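Local coordinates for receptor-like protein kinase ANXUR1 (Arabidopsis thaliana, PDB 6FIG) that is a membrane receptor kinase of plant reproduction, with a calcium-binding, glycosylated malectin-like ectodomain that probably senses extracellular signals, at residues K293-F299 / P314-G319. Residues are numbered along the deposited sequence; the frame is centred on the assembly and turned at random.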
ATOM      1  N   LYS A 293     -11.296 -33.880   8.235  1.00 30.12           N
ATOM      2  CA  LYS A 293     -11.357 -34.968   7.260  1.00 30.01           C
ATOM      3  C   LYS A 293     -12.502 -34.780   6.287  1.00 28.18           C
ATOM      4  O   LYS A 293     -13.491 -34.113   6.573  1.00 26.60           O
ATOM      5  CB  LYS A 293     -11.537 -36.310   7.960  1.00 32.31           C
ATOM      6  CG  LYS A 293     -10.410 -36.712   8.900  1.00 34.99           C
ATOM      7  CD  LYS A 293     -10.742 -38.024   9.608  1.00 37.42           C
ATOM      8  CE  LYS A 293     -11.792 -37.809  10.706  1.00 39.29           C
ATOM      9  NZ  LYS A 293     -12.140 -39.036  11.476  1.00 42.39           N
ATOM     10  N   ILE A 294     -12.345 -35.418   5.143  1.00 27.56           N
ATOM     11  CA  ILE A 294     -13.396 -35.516   4.169  1.00 26.92           C
ATOM     12  C   ILE A 294     -14.606 -36.237   4.788  1.00 26.34           C
ATOM     13  O   ILE A 294     -14.471 -37.116   5.665  1.00 27.33           O
ATOM     14  CB  ILE A 294     -12.892 -36.266   2.923  1.00 27.78           C
ATOM     15  CG1 ILE A 294     -13.871 -36.126   1.773  1.00 27.53           C
ATOM     16  CG2 ILE A 294     -12.610 -37.740   3.220  1.00 29.14           C
ATOM     17  CD1 ILE A 294     -13.295 -36.628   0.467  1.00 28.74           C
ATOM     18  N   ASN A 295     -15.785 -35.833   4.328  1.00 25.39           N
ATOM     19  CA  ASN A 295     -17.049 -36.475   4.711  1.00 26.08           C
ATOM     20  C   ASN A 295     -17.424 -36.278   6.174  1.00 26.44           C
ATOM     21  O   ASN A 295     -18.183 -37.059   6.742  1.00 27.28           O
ATOM     22  CB  ASN A 295     -17.089 -37.965   4.348  1.00 27.32           C
ATOM     23  CG  ASN A 295     -18.504 -38.461   4.109  1.00 28.07           C
ATOM     24  OD1 ASN A 295     -19.353 -37.712   3.643  1.00 28.38           O
ATOM     25  ND2 ASN A 295     -18.762 -39.733   4.432  1.00 29.12           N
ATOM     26  N   GLN A 296     -16.921 -35.207   6.771  1.00 26.21           N
ATOM     27  CA  GLN A 296     -17.381 -34.769   8.059  1.00 26.85           C
ATOM     28  C   GLN A 296     -18.528 -33.801   7.945  1.00 26.67           C
ATOM     29  O   GLN A 296     -19.486 -33.921   8.682  1.00 26.61           O
ATOM     30  CB  GLN A 296     -16.239 -34.193   8.881  1.00 27.19           C
ATOM     31  CG  GLN A 296     -15.282 -35.270   9.378  1.00 28.41           C
ATOM     32  CD  GLN A 296     -14.292 -34.721  10.366  1.00 29.74           C
ATOM     33  OE1 GLN A 296     -13.487 -33.877   9.998  1.00 29.14           O
ATOM     34  NE2 GLN A 296     -14.341 -35.189  11.624  1.00 31.14           N
ATOM     35  N   LYS A 297     -18.414 -32.825   7.041  1.00 25.99           N
ATOM     36  CA  LYS A 297     -19.467 -31.840   6.785  1.00 26.24           C
ATOM     37  C   LYS A 297     -19.665 -31.746   5.282  1.00 25.36           C
ATOM     38  O   LYS A 297     -18.718 -31.461   4.547  1.00 25.32           O
ATOM     39  CB  LYS A 297     -19.106 -30.491   7.367  1.00 26.99           C
ATOM     40  CG  LYS A 297     -20.088 -29.370   7.041  1.00 28.29           C
ATOM     41  CD  LYS A 297     -19.737 -28.085   7.786  1.00 30.33           C
ATOM     42  CE  LYS A 297     -18.416 -27.490   7.322  1.00 31.98           C
ATOM     43  NZ  LYS A 297     -17.881 -26.550   8.327  1.00 33.74           N
ATOM     44  N   VAL A 298     -20.889 -32.014   4.858  1.00 24.37           N
ATOM     45  CA  VAL A 298     -21.227 -32.165   3.450  1.00 23.53           C
ATOM     46  C   VAL A 298     -22.589 -31.527   3.265  1.00 22.94           C
ATOM     47  O   VAL A 298     -23.528 -31.837   4.000  1.00 23.11           O
ATOM     48  CB  VAL A 298     -21.239 -33.656   3.068  1.00 25.04           C
ATOM     49  CG1 VAL A 298     -21.560 -33.855   1.618  1.00 25.80           C
ATOM     50  CG2 VAL A 298     -19.901 -34.307   3.400  1.00 25.41           C
ATOM     51  N   PHE A 299     -22.702 -30.618   2.298  1.00 21.73           N
ATOM     52  CA  PHE A 299     -23.892 -29.779   2.218  1.00 22.11           C
ATOM     53  C   PHE A 299     -24.285 -29.395   0.816  1.00 22.21           C
ATOM     54  O   PHE A 299     -23.431 -29.298  -0.085  1.00 22.00           O
ATOM     55  CB  PHE A 299     -23.762 -28.534   3.111  1.00 22.04           C
ATOM     56  CG  PHE A 299     -22.531 -27.707   2.884  1.00 21.27           C
ATOM     57  CD1 PHE A 299     -21.326 -28.045   3.454  1.00 21.25           C
ATOM     58  CD2 PHE A 299     -22.621 -26.503   2.168  1.00 21.01           C
ATOM     59  CE1 PHE A 299     -20.206 -27.256   3.273  1.00 21.28           C
ATOM     60  CE2 PHE A 299     -21.503 -25.718   1.995  1.00 20.48           C
ATOM     61  CZ  PHE A 299     -20.293 -26.099   2.554  1.00 20.48           C
ATOM     62  N   PRO A 314     -22.422 -32.873  -3.556  1.00 26.90           N
ATOM     63  CA  PRO A 314     -22.567 -31.779  -2.588  1.00 25.32           C
ATOM     64  C   PRO A 314     -21.210 -31.126  -2.269  1.00 24.01           C
ATOM     65  O   PRO A 314     -20.158 -31.666  -2.609  1.00 24.92           O
ATOM     66  CB  PRO A 314     -23.154 -32.475  -1.353  1.00 25.88           C
ATOM     67  CG  PRO A 314     -22.634 -33.866  -1.448  1.00 26.73           C
ATOM     68  CD  PRO A 314     -22.517 -34.187  -2.907  1.00 27.52           C
ATOM     69  N   ALA A 315     -21.254 -29.982  -1.611  1.00 22.51           N
ATOM     70  CA  ALA A 315     -20.066 -29.272  -1.160  1.00 22.14           C
ATOM     71  C   ALA A 315     -19.474 -29.996   0.034  1.00 22.47           C
ATOM     72  O   ALA A 315     -20.190 -30.452   0.925  1.00 23.10           O
ATOM     73  CB  ALA A 315     -20.428 -27.860  -0.766  1.00 21.66           C
ATOM     74  N   ASP A 316     -18.151 -30.110   0.043  1.00 22.15           N
ATOM     75  CA  ASP A 316     -17.418 -30.649   1.188  1.00 22.49           C
ATOM     76  C   ASP A 316     -16.105 -29.880   1.151  1.00 22.01           C
ATOM     77  O   ASP A 316     -15.316 -30.068   0.224  1.00 21.96           O
ATOM     78  CB  ASP A 316     -17.232 -32.165   1.039  1.00 23.54           C
ATOM     79  CG  ASP A 316     -16.434 -32.796   2.179  1.00 24.13           C
ATOM     80  OD1 ASP A 316     -15.688 -32.068   2.910  1.00 24.08           O
ATOM     81  OD2 ASP A 316     -16.524 -34.041   2.312  1.00 25.33           O
ATOM     82  N   ILE A 317     -15.885 -28.993   2.123  1.00 21.34           N
ATOM     83  CA  ILE A 317     -14.716 -28.111   2.070  1.00 21.12           C
ATOM     84  C   ILE A 317     -13.391 -28.895   2.073  1.00 22.35           C
ATOM     85  O   ILE A 317     -12.534 -28.682   1.202  1.00 22.43           O
ATOM     86  CB  ILE A 317     -14.714 -27.038   3.178  1.00 21.54           C
ATOM     87  CG1 ILE A 317     -15.983 -26.207   3.127  1.00 21.51           C
ATOM     88  CG2 ILE A 317     -13.482 -26.129   3.023  1.00 21.60           C
ATOM     89  CD1 ILE A 317     -16.244 -25.416   4.399  1.00 22.65           C
ATOM     90  N   ILE A 318     -13.218 -29.802   3.031  1.00 23.26           N
ATOM     91  CA  ILE A 318     -12.031 -30.657   3.047  1.00 24.72           C
ATOM     92  C   ILE A 318     -11.977 -31.556   1.811  1.00 24.84           C
ATOM     93  O   ILE A 318     -10.897 -31.822   1.274  1.00 25.73           O
ATOM     94  CB  ILE A 318     -11.951 -31.529   4.313  1.00 26.81           C
ATOM     95  CG1 ILE A 318     -11.897 -30.677   5.584  1.00 29.07           C
ATOM     96  CG2 ILE A 318     -10.723 -32.428   4.265  1.00 27.84           C
ATOM     97  CD1 ILE A 318     -10.585 -30.014   5.847  1.00 30.83           C
ATOM     98  N   GLY A 319     -13.135 -32.012   1.351  1.00 24.33           N
ATOM     99  CA  GLY A 319     -13.228 -32.738   0.081  1.00 25.19           C
ATOM    100  C   GLY A 319     -12.585 -31.979  -1.064  1.00 25.81           C
ATOM    101  O   GLY A 319     -11.881 -32.562  -1.878  1.00 27.71           O
TER
HETATM  102  O   HOH W   1     -15.613 -32.500   5.651  1.00 23.69           O
HETATM  103  O   HOH W   2     -17.354 -29.102   4.535  1.00 23.76           O
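At the apolar centre, the methyl group of A315 sits over one face of the F299 ring in a CH-pi contact, its CB 3.8 Å from the ring centroid. I317 adds an apolar neighbour at the ring edge (F299 CZ to I317 CG1 4.3 Å), and F286 of strand 278-287 touches both F299 and I317, tying this cluster to the larger sheet of the malectin-like fold. On the other side of the backbone V298 CG1 packs on P314 CG at 3.2 Å. Between these layers F299 and A315 form a single antiparallel bridge, a hydrogen-bonded pair in which F299 N donates to A315 O (2.9 Å) and A315 N to F299 O (2.7 Å); V298 CA adds a CA-H...O contact to A315 O at 3.2 Å. The bridge lies where strand 299-303 begins.

Past V298 and D316 the two backbones bow apart around Q296, then close again at I294 and G319 (CA-CA 4.9 Å); water and the D316 carboxylate fill the opening. Water 2 accepts from I317 N (2.8 Å) and donates to K297 O (2.7 Å), joining the first turn of helix 317-321 to the loop that leads into strand 299-303. K297 NZ has its partners outside the two segments, a salt bridge with E288 and a hydrogen bond to S363. Farther out, residues 293-296 make a type II beta turn, against which I318 CG2 rests, 3.5 Å from I294 N. D316, the N-cap of the helix, serves both segments: OD1 accepts from G319 N at 3.0 Å, a capping bond, and lies 2.8 Å from water 1, which accepts from K297 N (3.1 Å). Its other oxygen, OD2, takes the turn's N295 N at 2.8 Å.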